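Local coordinates for methanol--corrinoid protein co-methyltransferase (Methanosarcina barkeri, PDB 2I2X) that transfers the methyl group of methanol to the cob(I)amide bound by its corrinoid protein partner, MtaC, in methanogenesis from methanol, at residues K57-K60 against E61-I65; L412-S415 against R416-K420; D442-T445 against K446-E450. All blocks are in the same frame, centred on the assembly; numbering follows the deposited sequence.

How the contacts relate
The three contacts come in series along the chain, each formed by side chains a few residues apart, along a helix or at its start. Contact 1 sits in helix 55-76, which links strands 40-43 and 80-86 of the parallel barrel. Contacts 2 and 3 lie in the helical C-terminal part: contact 2 starts helix 416-430, and contact 3 belongs to helix 436-450, the next one. Centres of contacts 1 and 2 are about 48 Å apart, on opposite sides of the chain's centre; those of 1 and 3 about 46 Å, and of 2 and 3 about 31 Å. Contacts 1 and 2 both meet neighbouring subunits, whereas contact 3 packs within its own chain.

Contact 1. Residues K57-K60 against E61-I65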
loop_
_atom_site.group_PDB
_atom_site.type_symbol
_atom_site.label_atom_id
_atom_site.label_comp_id
_atom_site.label_asym_id
_atom_site.label_seq_id
_atom_site.Cartn_x
_atom_site.Cartn_y
_atom_site.Cartn_z
ATOM N N LYS A 57 -11.342 -23.255 -3.041
ATOM C CA LYS A 57 -11.435 -21.805 -2.889
ATOM C C LYS A 57 -10.055 -21.207 -2.583
ATOM O O LYS A 57 -9.728 -20.131 -3.075
ATOM C CB LYS A 57 -12.435 -21.431 -1.786
ATOM C CG LYS A 57 -13.903 -21.409 -2.217
ATOM C CD LYS A 57 -14.842 -21.653 -1.021
ATOM C CE LYS A 57 -16.289 -21.255 -1.354
ATOM N NZ LYS A 57 -17.235 -21.457 -0.204
ATOM N N LEU A 58 -9.262 -21.922 -1.780
ATOM C CA LEU A 58 -7.904 -21.533 -1.453
ATOM C C LEU A 58 -6.979 -21.515 -2.668
ATOM O O LEU A 58 -6.306 -20.516 -2.931
ATOM C CB LEU A 58 -7.356 -22.480 -0.399
ATOM C CG LEU A 58 -6.202 -21.948 0.434
ATOM C CD1 LEU A 58 -6.484 -20.539 0.948
ATOM C CD2 LEU A 58 -5.907 -22.895 1.587
ATOM N N ILE A 59 -6.949 -22.631 -3.392
ATOM C CA ILE A 59 -6.231 -22.752 -4.658
ATOM C C ILE A 59 -6.650 -21.644 -5.624
ATOM O O ILE A 59 -5.819 -21.027 -6.288
ATOM C CB ILE A 59 -6.476 -24.138 -5.301
ATOM C CG1 ILE A 59 -5.729 -25.220 -4.511
ATOM C CG2 ILE A 59 -6.072 -24.130 -6.776
ATOM C CD1 ILE A 59 -6.058 -26.685 -4.894
ATOM N N LYS A 60 -7.943 -21.374 -5.662
ATOM C CA LYS A 60 -8.489 -20.324 -6.505
ATOM C C LYS A 60 -7.938 -18.929 -6.143
ATOM O O LYS A 60 -7.481 -18.195 -7.020
ATOM C CB LYS A 60 -10.028 -20.367 -6.457
ATOM C CG LYS A 60 -10.718 -19.413 -7.386
ATOM C CD LYS A 60 -10.279 -19.630 -8.807
ATOM C CE LYS A 60 -11.039 -18.708 -9.759
ATOM N NZ LYS A 60 -10.543 -18.916 -11.163
ATOM N N GLU A 61 -7.983 -18.584 -4.860
ATOM C CA GLU A 61 -7.495 -17.298 -4.382
ATOM C C GLU A 61 -6.016 -17.104 -4.773
ATOM O O GLU A 61 -5.646 -16.034 -5.280
ATOM C CB GLU A 61 -7.697 -17.181 -2.872
ATOM C CG GLU A 61 -7.300 -15.859 -2.257
ATOM C CD GLU A 61 -8.483 -14.907 -2.094
ATOM O OE1 GLU A 61 -9.342 -14.867 -3.017
ATOM O OE2 GLU A 61 -8.553 -14.191 -1.047
ATOM N N TYR A 62 -5.201 -18.146 -4.571
ATOM C CA TYR A 62 -3.792 -18.094 -4.917
ATOM C C TYR A 62 -3.571 -17.982 -6.420
ATOM O O TYR A 62 -2.610 -17.343 -6.864
ATOM C CB TYR A 62 -3.006 -19.280 -4.332
ATOM C CG TYR A 62 -2.726 -19.165 -2.852
ATOM C CD1 TYR A 62 -1.893 -18.163 -2.351
ATOM C CD2 TYR A 62 -3.256 -20.084 -1.959
ATOM C CE1 TYR A 62 -1.610 -18.062 -0.975
ATOM C CE2 TYR A 62 -2.997 -20.006 -0.581
ATOM C CZ TYR A 62 -2.169 -18.987 -0.092
ATOM O OH TYR A 62 -1.922 -18.908 1.258
ATOM N N GLU A 63 -4.450 -18.596 -7.205
ATOM C CA GLU A 63 -4.405 -18.396 -8.649
ATOM C C GLU A 63 -4.669 -16.949 -9.002
ATOM O O GLU A 63 -4.033 -16.396 -9.898
ATOM C CB GLU A 63 -5.382 -19.311 -9.371
ATOM C CG GLU A 63 -4.821 -20.703 -9.493
ATOM C CD GLU A 63 -5.708 -21.666 -10.245
ATOM O OE1 GLU A 63 -6.939 -21.631 -10.084
ATOM O OE2 GLU A 63 -5.156 -22.494 -10.990
ATOM N N ARG A 64 -5.592 -16.323 -8.296
ATOM C CA ARG A 64 -5.909 -14.940 -8.603
ATOM C C ARG A 64 -4.715 -14.057 -8.243
ATOM O O ARG A 64 -4.368 -13.150 -9.005
ATOM C CB ARG A 64 -7.176 -14.486 -7.869
ATOM C CG ARG A 64 -8.458 -14.987 -8.503
ATOM C CD ARG A 64 -9.651 -14.806 -7.574
ATOM N NE ARG A 64 -10.862 -15.112 -8.318
ATOM C CZ ARG A 64 -12.100 -15.131 -7.836
ATOM N NH1 ARG A 64 -12.335 -14.865 -6.553
ATOM N NH2 ARG A 64 -13.109 -15.412 -8.670
ATOM N N ILE A 65 -4.089 -14.360 -7.099
ATOM C CA ILE A 65 -2.947 -13.606 -6.591
ATOM C C ILE A 65 -1.821 -13.692 -7.627
ATOM O O ILE A 65 -1.251 -12.667 -8.029
ATOM C CB ILE A 65 -2.486 -14.127 -5.188
ATOM C CG1 ILE A 65 -3.494 -13.736 -4.090
ATOM C CG2 ILE A 65 -1.133 -13.584 -4.828
ATOM C CD1 ILE A 65 -3.391 -14.591 -2.799
#
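Helix 55-76 is the crossover helix of a beta-alpha-beta unit of the TIM barrel, leading from strand 40-43 to strand 80-86, and K57-K60 and E61-I65 touch along its consecutive turns. Four backbone bonds, from the N atoms of E61, Y62, E63 and R64 to the O atoms of K57, L58, I59 and K60, keep the alpha-helical pitch. On the buried side L58 and Y62 run alongside each other in the same direction, with L58 CD1 3.8 Å from Y62 CE2; leucine and a flat aromatic ring suit this inner side, where both also touch M91 of helix 89-93. Buried E61 pairs with R48, so its charge is answered inside the chain.

K60 and R64 reach out to a partner subunit. Both K60 NZ and R64 NE form salt bridges to the C-terminal carboxylate of H258 of that neighbouring subunit, a shared anion that probably offsets the closeness of the two cations. K60 reaches it because its CG is anti to the backbone N (chi1 -175°) and the chain then bends at chi2 (56°). K60 CG lies over one face of the R64 guanidinium, and K60 CE comes to 3.9 Å from R64 NE.

Contact 2. Residues L412-S415 against R416-K420; sequences LELS and RFETK
S415 and E418 exchange hydrogen bonds in both directions, forming a capping box at the start of helix 416-430. S415 N donates to E418 OE1 at 2.9 Å in a fairly straight bond (163°), meeting the carboxylate on its anti side. In return, E418 N donates to S415 OG at 3.1 Å. The serine hydroxyl can do this because OG is set between its backbone N and carbonyl carbon (chi1 70°), turned to the first turn of the helix, and it also gives a weak bond of 3.3 Å to E418 OE1. Serine suits the N-cap, being small and able to accept from a backbone N-H that has no preceding helical carbonyl; glutamate three residues on is just long enough to return to the cap residue's own N-H.

The S415 carbonyl is gripped twice by T419. T419 N gives the ordinary helical bond, and T419 OG1 adds a second at 2.9 Å, coming from above the carbonyl plane.

Outside these bonds, L414 packs against the first turn. L414 CB lies 3.5 Å from T419 OG1, while its side chain crosses that of E418 at about a right angle. The leucine also touches I404 and A408 of helix 389-409, joining the loop to the helix before it. A neighbouring subunit covers the cap: its E21 accepts from R416 N and F417 N, its K22 carbonyl from R416 NH2, and its R15 forms a salt bridge with E418 OE2.

The first-turn N-H groups are thus satisfied partly by the cap and partly by another chain. Both anionic carboxylates, E418 and E21 of the neighbour, lie where the helix dipole should favour negative charge, so capping and subunit contact probably reinforce each other.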
loop_
_atom_site.group_PDB
_atom_site.type_symbol
_atom_site.label_atom_id
_atom_site.label_comp_id
_atom_site.label_asym_id
_atom_site.label_seq_id
_atom_site.Cartn_x
_atom_site.Cartn_y
_atom_site.Cartn_z
ATOM N N LEU A 412 23.720 9.399 18.436
ATOM C CA LEU A 412 22.527 8.617 18.787
ATOM C C LEU A 412 21.947 9.175 20.087
ATOM O O LEU A 412 22.613 9.176 21.121
ATOM C CB LEU A 412 22.864 7.119 18.955
ATOM C CG LEU A 412 21.705 6.148 19.251
ATOM C CD1 LEU A 412 20.617 6.169 18.149
ATOM C CD2 LEU A 412 22.173 4.721 19.518
ATOM N N GLU A 413 20.711 9.652 20.016
ATOM C CA GLU A 413 20.072 10.351 21.106
ATOM C C GLU A 413 19.101 9.394 21.819
ATOM O O GLU A 413 17.967 9.166 21.366
ATOM C CB GLU A 413 19.352 11.560 20.513
ATOM C CG GLU A 413 18.895 12.632 21.475
ATOM C CD GLU A 413 17.912 13.612 20.836
ATOM O OE1 GLU A 413 17.228 13.278 19.833
ATOM O OE2 GLU A 413 17.805 14.745 21.339
ATOM N N LEU A 414 19.555 8.819 22.936
ATOM C CA LEU A 414 18.738 7.884 23.702
ATOM C C LEU A 414 18.072 8.626 24.831
ATOM O O LEU A 414 18.673 9.539 25.391
ATOM C CB LEU A 414 19.610 6.784 24.296
ATOM C CG LEU A 414 20.448 5.887 23.395
ATOM C CD1 LEU A 414 20.985 4.752 24.252
ATOM C CD2 LEU A 414 19.591 5.354 22.209
ATOM N N SER A 415 16.854 8.223 25.188
ATOM C CA SER A 415 16.244 8.720 26.409
ATOM C C SER A 415 16.956 8.138 27.657
ATOM O O SER A 415 17.678 7.128 27.558
ATOM C CB SER A 415 14.764 8.368 26.457
ATOM O OG SER A 415 14.604 6.976 26.650
ATOM N N ARG A 416 16.746 8.776 28.813
ATOM C CA ARG A 416 17.320 8.296 30.077
ATOM C C ARG A 416 16.872 6.876 30.347
ATOM O O ARG A 416 17.680 6.038 30.750
ATOM C CB ARG A 416 16.958 9.209 31.245
ATOM C CG ARG A 416 17.839 10.446 31.270
ATOM C CD ARG A 416 17.434 11.437 32.338
ATOM N NE ARG A 416 16.077 11.934 32.175
ATOM C CZ ARG A 416 15.737 12.977 31.422
ATOM N NH1 ARG A 416 16.660 13.644 30.744
ATOM N NH2 ARG A 416 14.466 13.368 31.355
ATOM N N PHE A 417 15.602 6.607 30.036
ATOM C CA PHE A 417 15.004 5.304 30.271
ATOM C C PHE A 417 15.664 4.234 29.416
ATOM O O PHE A 417 15.942 3.138 29.901
ATOM C CB PHE A 417 13.489 5.327 30.044
ATOM C CG PHE A 417 12.785 4.120 30.600
ATOM C CD1 PHE A 417 12.612 2.978 29.825
ATOM C CD2 PHE A 417 12.328 4.112 31.925
ATOM C CE1 PHE A 417 11.972 1.849 30.348
ATOM C CE2 PHE A 417 11.711 3.004 32.457
ATOM C CZ PHE A 417 11.533 1.864 31.668
ATOM N N GLU A 418 15.921 4.568 28.152
ATOM C CA GLU A 418 16.592 3.656 27.237
ATOM C C GLU A 418 17.997 3.357 27.701
ATOM O O GLU A 418 18.474 2.242 27.528
ATOM C CB GLU A 418 16.635 4.232 25.820
ATOM C CG GLU A 418 15.362 3.981 25.089
ATOM C CD GLU A 418 15.138 4.851 23.870
ATOM O OE1 GLU A 418 15.752 5.939 23.748
ATOM O OE2 GLU A 418 14.321 4.428 23.028
ATOM N N THR A 419 18.646 4.372 28.262
ATOM C CA THR A 419 20.053 4.323 28.638
ATOM C C THR A 419 20.275 3.400 29.850
ATOM O O THR A 419 21.180 2.547 29.841
ATOM C CB THR A 419 20.581 5.750 28.911
ATOM O OG1 THR A 419 20.470 6.520 27.692
ATOM C CG2 THR A 419 22.040 5.749 29.395
ATOM N N LYS A 420 19.416 3.568 30.852
ATOM C CA LYS A 420 19.447 2.790 32.051
ATOM C C LYS A 420 19.193 1.312 31.742
ATOM O O LYS A 420 19.887 0.429 32.291
ATOM C CB LYS A 420 18.410 3.343 33.035
ATOM C CG LYS A 420 18.384 2.688 34.386
ATOM C CD LYS A 420 19.482 3.275 35.290
ATOM C CE LYS A 420 19.426 2.682 36.686
ATOM N NZ LYS A 420 19.316 1.200 36.579
#

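Contact 3. Residues D442-T445 against K446-E450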
loop_
_atom_site.group_PDB
_atom_site.type_symbol
_atom_site.label_atom_id
_atom_site.label_comp_id
_atom_site.label_asym_id
_atom_site.label_seq_id
_atom_site.Cartn_x
_atom_site.Cartn_y
_atom_site.Cartn_z
ATOM N N ASP A 442 21.987 -23.913 34.727
ATOM C CA ASP A 442 21.267 -22.871 35.489
ATOM C C ASP A 442 19.902 -22.581 34.871
ATOM O O ASP A 442 18.897 -22.485 35.594
ATOM C CB ASP A 442 22.050 -21.538 35.539
ATOM C CG ASP A 442 23.240 -21.569 36.497
ATOM O OD1 ASP A 442 23.412 -22.563 37.245
ATOM O OD2 ASP A 442 24.004 -20.583 36.517
ATOM N N CYS A 443 19.866 -22.452 33.536
ATOM C CA CYS A 443 18.640 -22.049 32.851
ATOM C C CYS A 443 17.621 -23.165 32.824
ATOM O O CYS A 443 16.412 -22.915 33.062
ATOM C CB CYS A 443 18.906 -21.536 31.427
ATOM S SG CYS A 443 19.870 -20.029 31.384
ATOM N N LEU A 444 18.100 -24.379 32.525
ATOM C CA LEU A 444 17.214 -25.545 32.532
ATOM C C LEU A 444 16.377 -25.545 33.816
ATOM O O LEU A 444 15.139 -25.606 33.767
ATOM C CB LEU A 444 17.992 -26.855 32.460
ATOM C CG LEU A 444 17.424 -28.016 31.637
ATOM C CD1 LEU A 444 17.844 -29.370 32.212
ATOM C CD2 LEU A 444 15.931 -27.933 31.436
ATOM N N THR A 445 17.037 -25.437 34.965
ATOM C CA THR A 445 16.294 -25.560 36.199
ATOM C C THR A 445 15.471 -24.306 36.488
ATOM O O THR A 445 14.315 -24.404 36.889
ATOM C CB THR A 445 17.148 -26.064 37.431
ATOM O OG1 THR A 445 17.459 -24.976 38.303
ATOM C CG2 THR A 445 18.429 -26.808 36.990
ATOM N N LYS A 446 16.041 -23.130 36.261
ATOM C CA LYS A 446 15.243 -21.889 36.389
ATOM C C LYS A 446 13.943 -21.857 35.542
ATOM O O LYS A 446 12.884 -21.601 36.090
ATOM C CB LYS A 446 16.106 -20.644 36.155
ATOM C CG LYS A 446 15.344 -19.319 36.136
ATOM C CD LYS A 446 16.306 -18.167 35.778
ATOM C CE LYS A 446 15.593 -16.832 35.756
ATOM N NZ LYS A 446 15.305 -16.314 37.102
ATOM N N TYR A 447 14.010 -22.147 34.242
ATOM C CA TYR A 447 12.783 -22.132 33.395
ATOM C C TYR A 447 11.837 -23.334 33.551
ATOM O O TYR A 447 10.628 -23.213 33.328
ATOM C CB TYR A 447 13.077 -21.724 31.927
ATOM C CG TYR A 447 13.777 -20.398 31.959
ATOM C CD1 TYR A 447 13.095 -19.244 32.360
ATOM C CD2 TYR A 447 15.141 -20.302 31.707
ATOM C CE1 TYR A 447 13.741 -18.038 32.477
ATOM C CE2 TYR A 447 15.801 -19.100 31.826
ATOM C CZ TYR A 447 15.091 -17.963 32.208
ATOM O OH TYR A 447 15.745 -16.743 32.317
ATOM N N LYS A 448 12.367 -24.472 33.992
ATOM C CA LYS A 448 11.503 -25.572 34.418
ATOM C C LYS A 448 10.566 -25.123 35.544
ATOM O O LYS A 448 9.370 -25.374 35.521
ATOM C CB LYS A 448 12.333 -26.732 34.886
ATOM C CG LYS A 448 12.624 -27.764 33.824
ATOM C CD LYS A 448 13.630 -28.764 34.398
ATOM C CE LYS A 448 13.090 -30.194 34.396
ATOM N NZ LYS A 448 14.191 -31.148 34.020
ATOM N N SER A 449 11.119 -24.414 36.514
ATOM C CA SER A 449 10.363 -23.964 37.659
ATOM C C SER A 449 9.470 -22.762 37.295
ATOM O O SER A 449 8.285 -22.738 37.644
ATOM C CB SER A 449 11.332 -23.656 38.813
ATOM O OG SER A 449 10.717 -22.894 39.830
ATOM N N GLU A 450 10.018 -21.787 36.567
ATOM C CA GLU A 450 9.275 -20.545 36.267
ATOM C C GLU A 450 8.266 -20.602 35.130
ATOM O O GLU A 450 7.332 -19.815 35.117
ATOM C CB GLU A 450 10.219 -19.365 36.072
ATOM C CG GLU A 450 11.073 -19.093 37.310
ATOM C CD GLU A 450 11.805 -17.774 37.248
ATOM O OE1 GLU A 450 11.553 -16.959 36.314
ATOM O OE2 GLU A 450 12.643 -17.549 38.149
#
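D442-T445 meets K446-E450 along helix 436-450, the last helix of the chain, where side chains one turn apart divide into a buried flank and an outer one. D442 opens the series through its carbonyl, which accepts from K446 N at 3.0 Å; its carboxylate turns back the other way to a salt bridge with K438.

C443 follows on the buried flank. Its O takes Y447 N in a short bond of 2.8 Å that is almost straight (175°), and its CB rests against the tyrosine ring, 4.0 Å from Y447 CE2. A small, weakly polar cysteine leaves room for the ring, which continues inward to touch V171 and Y174 of helix 169-176, while Y447 OH bonds to D180. Tyrosine therefore joins apolar packing to one buried polar end.

L444 accepts from K448 N at 3.0 Å, and its CD2 lies 3.8 Å from K448 CD, the two side chains crossing at a slant. The lysine's aliphatic part is used here, and both residues also touch P456, in the loop after the helix.

T445 closes the first segment: its O accepts from S449 N at 3.2 Å. T445 and S449 are exposed, a place where small hydroxyl side chains are well suited.

Beyond it K446 runs extended, its CG over the centre of the Y447 ring, 4.1 Å above the plane. The chain then bends at chi4 (75°), and K446 NZ forms a salt bridge with E450, 3.1 Å from E450 OE2, coming from above the carboxylate plane.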